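Local coordinates for protein acetyl-xylan esterase (Streptomyces lividans, PDB 2CC0) that removes acetyl groups from xylan as a metal-dependent family 4 carbohydrate esterase, a step in plant cell wall breakdown, at residues F11-S16 against L153-P158; R32-N37 against P96-P101. All blocks are in the same frame, centred on the assembly; numbering follows the deposited sequence. Where two conformers were deposited one is given.

Contact 1 of 2, residues F11-S16 against L153-P158; sequences FDDGPS and LMHDWP. With ACT (acetate ion), chain D.
Asp12 and His155 form a parallel beta bridge where the neighbouring strands 5-12 and 151-155 run out into loops beside the zinc site. Two backbone bonds hold the pairing. Asp12 N donates to Met154 O at 2.9 Å, and Asp156 N donates to Asp12 O at 2.9 Å.

Phe11 and Met154 point to one side of the sheet. The bent end of Met154 puts CE 3.5 Å from Phe11 CZ. Its sulfur makes an oblique Met-aromatic contact, with SD 4.9 Å from the centroid of the Phe11 ring. Asp12 and His155 point to the other side, and Asp12 CB lies 3.6 Å from His155 CD2. The Asp12 carboxylate is held by a salt bridge to Arg100. An acetate ion sits by Asp12 and His155, and its bond from His155 NE2 is weak.

Asp13 OD2 comes in plane at the ring edge of His155, 3.3 Å from CD2. One water joins the same oxygen to Trp157 NE1. The other Asp13 oxygen, OD1, takes a bond from Gln38.

Further on, Asp156 has CG anti to its backbone N (chi1 167°), which carries the carboxylate across to Ser16. Ser16 OG donates to Asp156 OD1 at 2.6 Å, nearly along the C-O axis. A water grips OD1 too, and Thr19 holds OD2.

Asp13 completes the zinc site with His62 and His66, the Asp-His-His metal site characteristic of family 4 carbohydrate esterases.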
loop_
_atom_site.group_PDB
_atom_site.type_symbol
_atom_site.label_atom_id
_atom_site.label_comp_id
_atom_site.label_asym_id
_atom_site.label_seq_id
_atom_site.Cartn_x
_atom_site.Cartn_y
_atom_site.Cartn_z
ATOM N N PHE A 11 1.445 16.022 2.234
ATOM C CA PHE A 11 2.403 16.991 2.784
ATOM C C PHE A 11 2.623 16.715 4.264
ATOM O O PHE A 11 1.680 16.812 5.083
ATOM C CB PHE A 11 1.879 18.434 2.585
ATOM C CG PHE A 11 1.670 18.792 1.149
ATOM C CD1 PHE A 11 2.733 19.281 0.393
ATOM C CD2 PHE A 11 0.424 18.587 0.524
ATOM C CE1 PHE A 11 2.561 19.605 -0.930
ATOM C CE2 PHE A 11 0.245 18.902 -0.803
ATOM C CZ PHE A 11 1.327 19.397 -1.552
ATOM N N ASP A 12 3.859 16.340 4.596
ATOM C CA ASP A 12 4.249 16.073 5.974
ATOM C C ASP A 12 4.736 17.312 6.739
ATOM O O ASP A 12 5.302 18.254 6.149
ATOM C CB ASP A 12 5.377 15.047 6.011
ATOM C CG ASP A 12 4.908 13.631 5.717
ATOM O OD1 ASP A 12 3.741 13.419 5.347
ATOM O OD2 ASP A 12 5.759 12.720 5.835
ATOM N N ASP A 13 4.468 17.273 8.045
ATOM C CA ASP A 13 5.170 18.063 9.083
ATOM C C ASP A 13 4.600 19.426 9.416
ATOM O O ASP A 13 5.256 20.254 10.109
ATOM C CB ASP A 13 6.671 18.205 8.800
ATOM C CG ASP A 13 7.414 16.919 8.960
ATOM O OD1 ASP A 13 7.004 16.093 9.814
ATOM O OD2 ASP A 13 8.436 16.764 8.235
ATOM N N GLY A 14 3.390 19.661 8.971
ATOM C CA GLY A 14 2.718 20.895 9.367
ATOM C C GLY A 14 1.864 20.681 10.595
ATOM O O GLY A 14 1.896 19.620 11.244
ATOM N N PRO A 15 1.056 21.693 10.924
ATOM C CA PRO A 15 1.117 22.979 10.214
ATOM C C PRO A 15 2.144 23.926 10.828
ATOM O O PRO A 15 2.830 23.559 11.785
ATOM C CB PRO A 15 -0.253 23.619 10.542
ATOM C CG PRO A 15 -0.861 22.823 11.637
ATOM C CD PRO A 15 0.008 21.629 11.951
ATOM N N SER A 16 2.344 25.081 10.214
ATOM C CA SER A 16 3.608 25.839 10.170
ATOM C C SER A 16 3.267 27.207 9.589
ATOM O O SER A 16 2.177 27.409 9.023
ATOM C CB SER A 16 4.781 25.212 9.450
ATOM O OG SER A 16 4.769 25.598 8.111
ATOM N N LEU A 153 5.289 11.567 -1.425
ATOM C CA LEU A 153 5.736 12.288 -0.243
ATOM C C LEU A 153 6.236 13.690 -0.593
ATOM O O LEU A 153 7.215 13.860 -1.346
ATOM C CB LEU A 153 6.874 11.507 0.436
ATOM C CG LEU A 153 7.599 12.228 1.578
ATOM C CD1 LEU A 153 6.639 12.478 2.765
ATOM C CD2 LEU A 153 8.841 11.445 2.013
ATOM N N MET A 154 5.563 14.703 -0.022
ATOM C CA MET A 154 6.075 16.076 -0.055
ATOM C C MET A 154 5.974 16.619 1.368
ATOM O O MET A 154 5.414 15.951 2.237
ATOM C CB MET A 154 5.281 16.940 -1.047
ATOM C CG MET A 154 5.531 16.523 -2.498
ATOM S SD MET A 154 4.615 17.544 -3.655
ATOM C CE MET A 154 2.977 16.863 -3.365
ATOM N N HIS A 155 6.495 17.819 1.582
ATOM C CA HIS A 155 6.458 18.435 2.910
ATOM C C HIS A 155 5.798 19.798 2.894
ATOM O O HIS A 155 5.749 20.452 1.855
ATOM C CB HIS A 155 7.872 18.513 3.478
ATOM C CG HIS A 155 8.440 17.154 3.773
ATOM N ND1 HIS A 155 8.902 16.312 2.781
ATOM C CD2 HIS A 155 8.546 16.469 4.933
ATOM C CE1 HIS A 155 9.287 15.172 3.325
ATOM N NE2 HIS A 155 9.088 15.242 4.629
ATOM N N ASP A 156 5.337 20.219 4.078
ATOM C CA ASP A 156 4.596 21.473 4.275
ATOM C C ASP A 156 5.483 22.731 4.097
ATOM O O ASP A 156 4.995 23.769 3.664
ATOM C CB ASP A 156 3.952 21.380 5.668
ATOM C CG ASP A 156 3.408 22.705 6.199
ATOM O OD1 ASP A 156 4.174 23.385 6.910
ATOM O OD2 ASP A 156 2.206 23.004 5.980
ATOM N N TRP A 157 6.778 22.607 4.392
ATOM C CA TRP A 157 7.692 23.764 4.506
ATOM C C TRP A 157 8.554 24.194 3.284
ATOM O O TRP A 157 8.895 25.381 3.185
ATOM C CB TRP A 157 8.566 23.608 5.764
ATOM C CG TRP A 157 9.365 22.358 5.789
ATOM C CD1 TRP A 157 9.053 21.201 6.428
ATOM C CD2 TRP A 157 10.626 22.145 5.140
ATOM N NE1 TRP A 157 10.052 20.262 6.212
ATOM C CE2 TRP A 157 11.027 20.829 5.430
ATOM C CE3 TRP A 157 11.463 22.957 4.363
ATOM C CZ2 TRP A 157 12.234 20.277 4.935
ATOM C CZ3 TRP A 157 12.660 22.416 3.863
ATOM C CH2 TRP A 157 13.025 21.090 4.159
ATOM N N PRO A 158 8.963 23.261 2.385
ATOM C CA PRO A 158 9.917 23.734 1.345
ATOM C C PRO A 158 9.379 24.802 0.382
ATOM O O PRO A 158 8.265 24.688 -0.130
ATOM C CB PRO A 158 10.295 22.440 0.582
ATOM C CG PRO A 158 9.969 21.304 1.548
ATOM C CD PRO A 158 8.706 21.809 2.264
HETATM C C ACT D . 8.398 11.645 7.054
HETATM O O ACT D . 9.230 11.598 7.991
HETATM O OXT ACT D . 7.993 12.784 6.680
HETATM C CH3 ACT D . 7.900 10.384 6.414
HETATM O O HOH W 1 6.324 22.409 8.322
HETATM O O HOH W 2 10.655 17.622 7.349
HETATM O O HOH W 3 9.609 14.618 7.594
#

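Contact 2 of 2, residues R32-N37 against P96-P101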
loop_
_atom_site.group_PDB
_atom_site.type_symbol
_atom_site.label_atom_id
_atom_site.label_comp_id
_atom_site.label_asym_id
_atom_site.label_seq_id
_atom_site.Cartn_x
_atom_site.Cartn_y
_atom_site.Cartn_z
ATOM N N ARG A 32 -6.496 18.801 -4.058
ATOM C CA ARG A 32 -6.739 18.376 -2.686
ATOM C C ARG A 32 -5.602 17.448 -2.284
ATOM O O ARG A 32 -4.936 16.836 -3.146
ATOM C CB ARG A 32 -8.088 17.682 -2.539
ATOM C CG ARG A 32 -9.259 18.599 -2.992
ATOM C CD ARG A 32 -10.572 17.886 -2.939
ATOM N NE ARG A 32 -11.002 17.758 -1.548
ATOM C CZ ARG A 32 -12.118 17.157 -1.146
ATOM N NH1 ARG A 32 -12.958 16.610 -2.038
ATOM N NH2 ARG A 32 -12.405 17.102 0.150
ATOM N N ALA A 33 -5.362 17.361 -0.982
ATOM C CA ALA A 33 -4.207 16.601 -0.509
ATOM C C ALA A 33 -4.421 16.184 0.921
ATOM O O ALA A 33 -5.358 16.680 1.595
ATOM C CB ALA A 33 -2.952 17.452 -0.644
ATOM N N THR A 34 -3.577 15.249 1.374
ATOM C CA THR A 34 -3.585 14.786 2.745
ATOM C C THR A 34 -2.406 15.374 3.498
ATOM O O THR A 34 -1.246 15.227 3.069
ATOM C CB THR A 34 -3.548 13.231 2.825
ATOM O OG1 THR A 34 -4.652 12.723 2.102
ATOM C CG2 THR A 34 -3.688 12.789 4.299
ATOM N N MET A 35 -2.719 16.060 4.597
ATOM C CA MET A 35 -1.697 16.751 5.426
ATOM C C MET A 35 -1.395 15.854 6.624
ATOM O O MET A 35 -2.275 15.671 7.499
ATOM C CB MET A 35 -2.204 18.124 5.909
ATOM C CG MET A 35 -3.025 18.912 4.850
ATOM S SD MET A 35 -2.192 19.099 3.259
ATOM C CE MET A 35 -1.161 20.524 3.564
ATOM N N PHE A 36 -0.160 15.315 6.668
ATOM C CA PHE A 36 0.270 14.449 7.781
ATOM C C PHE A 36 0.911 15.364 8.828
ATOM O O PHE A 36 2.110 15.672 8.759
ATOM C CB PHE A 36 1.223 13.359 7.292
ATOM C CG PHE A 36 0.526 12.251 6.566
ATOM C CD1 PHE A 36 0.260 12.363 5.193
ATOM C CD2 PHE A 36 0.096 11.103 7.259
ATOM C CE1 PHE A 36 -0.406 11.319 4.523
ATOM C CE2 PHE A 36 -0.559 10.070 6.580
ATOM C CZ PHE A 36 -0.809 10.186 5.231
ATOM N N ASN A 37 0.067 15.849 9.740
ATOM C CA ASN A 37 0.506 16.818 10.768
ATOM C C ASN A 37 1.216 16.146 11.942
ATOM O O ASN A 37 0.826 15.050 12.375
ATOM C CB ASN A 37 -0.701 17.577 11.349
ATOM C CG ASN A 37 -1.343 18.568 10.371
ATOM O OD1 ASN A 37 -0.820 18.909 9.275
ATOM N ND2 ASN A 37 -2.445 19.094 10.801
ATOM N N PRO A 96 -8.103 11.274 12.781
ATOM C CA PRO A 96 -7.438 10.630 11.624
ATOM C C PRO A 96 -7.651 9.122 11.494
ATOM O O PRO A 96 -7.756 8.404 12.492
ATOM C CB PRO A 96 -5.943 10.917 11.857
ATOM C CG PRO A 96 -5.930 12.175 12.692
ATOM C CD PRO A 96 -7.161 12.035 13.614
ATOM N N LYS A 97 -7.713 8.674 10.239
ATOM C CA LYS A 97 -7.720 7.244 9.938
ATOM C C LYS A 97 -6.423 6.776 9.315
ATOM O O LYS A 97 -6.244 5.569 9.117
ATOM C CB LYS A 97 -8.895 6.864 9.006
ATOM C CG LYS A 97 -10.308 7.065 9.597
ATOM C CD LYS A 97 -10.547 6.317 10.885
ATOM C CE LYS A 97 -10.428 4.817 10.726
ATOM N NZ LYS A 97 -10.562 4.067 12.006
ATOM N N LEU A 98 -5.515 7.723 9.036
ATOM C CA LEU A 98 -4.223 7.429 8.383
ATOM C C LEU A 98 -3.047 7.878 9.241
ATOM O O LEU A 98 -3.107 8.923 9.895
ATOM C CB LEU A 98 -4.122 8.155 7.040
ATOM C CG LEU A 98 -5.291 7.950 6.063
ATOM C CD1 LEU A 98 -5.076 8.823 4.854
ATOM C CD2 LEU A 98 -5.464 6.461 5.692
ATOM N N PHE A 99 -1.970 7.094 9.217
ATOM C CA PHE A 99 -0.771 7.413 9.978
ATOM C C PHE A 99 0.440 7.192 9.101
ATOM O O PHE A 99 0.560 6.141 8.462
ATOM C CB PHE A 99 -0.687 6.488 11.209
ATOM C CG PHE A 99 0.643 6.578 11.946
ATOM C CD1 PHE A 99 0.932 7.680 12.754
ATOM C CD2 PHE A 99 1.612 5.568 11.791
ATOM C CE1 PHE A 99 2.176 7.759 13.407
ATOM C CE2 PHE A 99 2.856 5.636 12.427
ATOM C CZ PHE A 99 3.139 6.746 13.254
ATOM N N ARG A 100 1.347 8.169 9.068
ATOM C CA ARG A 100 2.612 7.961 8.348
ATOM C C ARG A 100 3.738 7.937 9.370
ATOM O O ARG A 100 3.918 8.917 10.118
ATOM C CB ARG A 100 2.861 9.062 7.304
ATOM C CG ARG A 100 4.219 8.920 6.610
ATOM C CD ARG A 100 4.275 9.912 5.482
ATOM N NE ARG A 100 3.581 9.419 4.285
ATOM C CZ ARG A 100 3.167 10.223 3.302
ATOM N NH1 ARG A 100 3.327 11.544 3.424
ATOM N NH2 ARG A 100 2.584 9.712 2.231
ATOM N N PRO A 101 4.492 6.825 9.436
ATOM C CA PRO A 101 5.574 6.787 10.415
ATOM C C PRO A 101 6.642 7.821 10.029
ATOM O O PRO A 101 6.996 7.947 8.848
ATOM C CB PRO A 101 6.173 5.382 10.229
ATOM C CG PRO A 101 5.124 4.579 9.526
ATOM C CD PRO A 101 4.426 5.589 8.629
#
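The backbones come nearest at Phe36 and Arg100, whose CA atoms are 6.9 Å apart. They are not paired as sheet neighbours. Strand 34-37 belongs to the main parallel sheet, and strand 98-99 pairs with 120-121 in a small separate one. The Phe36 ring fills the gap and meets both side chains and backbone of 98-100.

Phe36 carries the contact. Arg100 lies along one face of its ring, from CB to the guanidinium. Arg100 CB sits beyond one rim of the ring, 3.4 Å from Phe36 CD2. With CG anti to the backbone N (chi1 176°), the Arg100 chain runs across above the ring. A bend at chi3 (-81°) lowers the guanidinium flat over the other rim, where NH1 is 3.6 Å from Phe36 CD1. The guanidinium stacks on the ring, with planes 25° apart and CZ 4.3 Å from the centroid, a cation-pi contact.

Leu98 meets Phe36 from the opposite side of the ring plane. Its CB approaches CE2 obliquely at 4.1 Å. Thr34 adds a methyl contact, CG2 to Leu98 CD1 at 4.2 Å.

Arg100 NH1 also meets Asp12 and Thr10 OG1, and the carbonyls of Val122 and Ile123 take NE and NH2. Arg100 O accepts from ND1 of the zinc ligand His62, consistent with a second-shell role. A carboxylate, neutral oxygens and an aromatic face together probably stabilise this buried cation.

How the contacts relate
Both contacts are buried, with contact 2 nearer the centre of the chain. Contact 1 runs out to the exposed Trp157. The two share the main parallel sheet, where strands 5-12 and 34-37 are neighbours. Phe11 O probably accepts a hydrogen bond from Phe36 N. In sequence, contact 2 is nested inside the loop closed by contact 1. Contact 1 pairs two strands of that sheet and works through backbone bonds, carboxylates and waters. Contact 2 joins the sheet to a strand of a separate two-stranded sheet through ring and guanidinium packing. A direct side-chain bond ties the two together, 2.7 Å from Arg100 NH1 to Asp12 OD1.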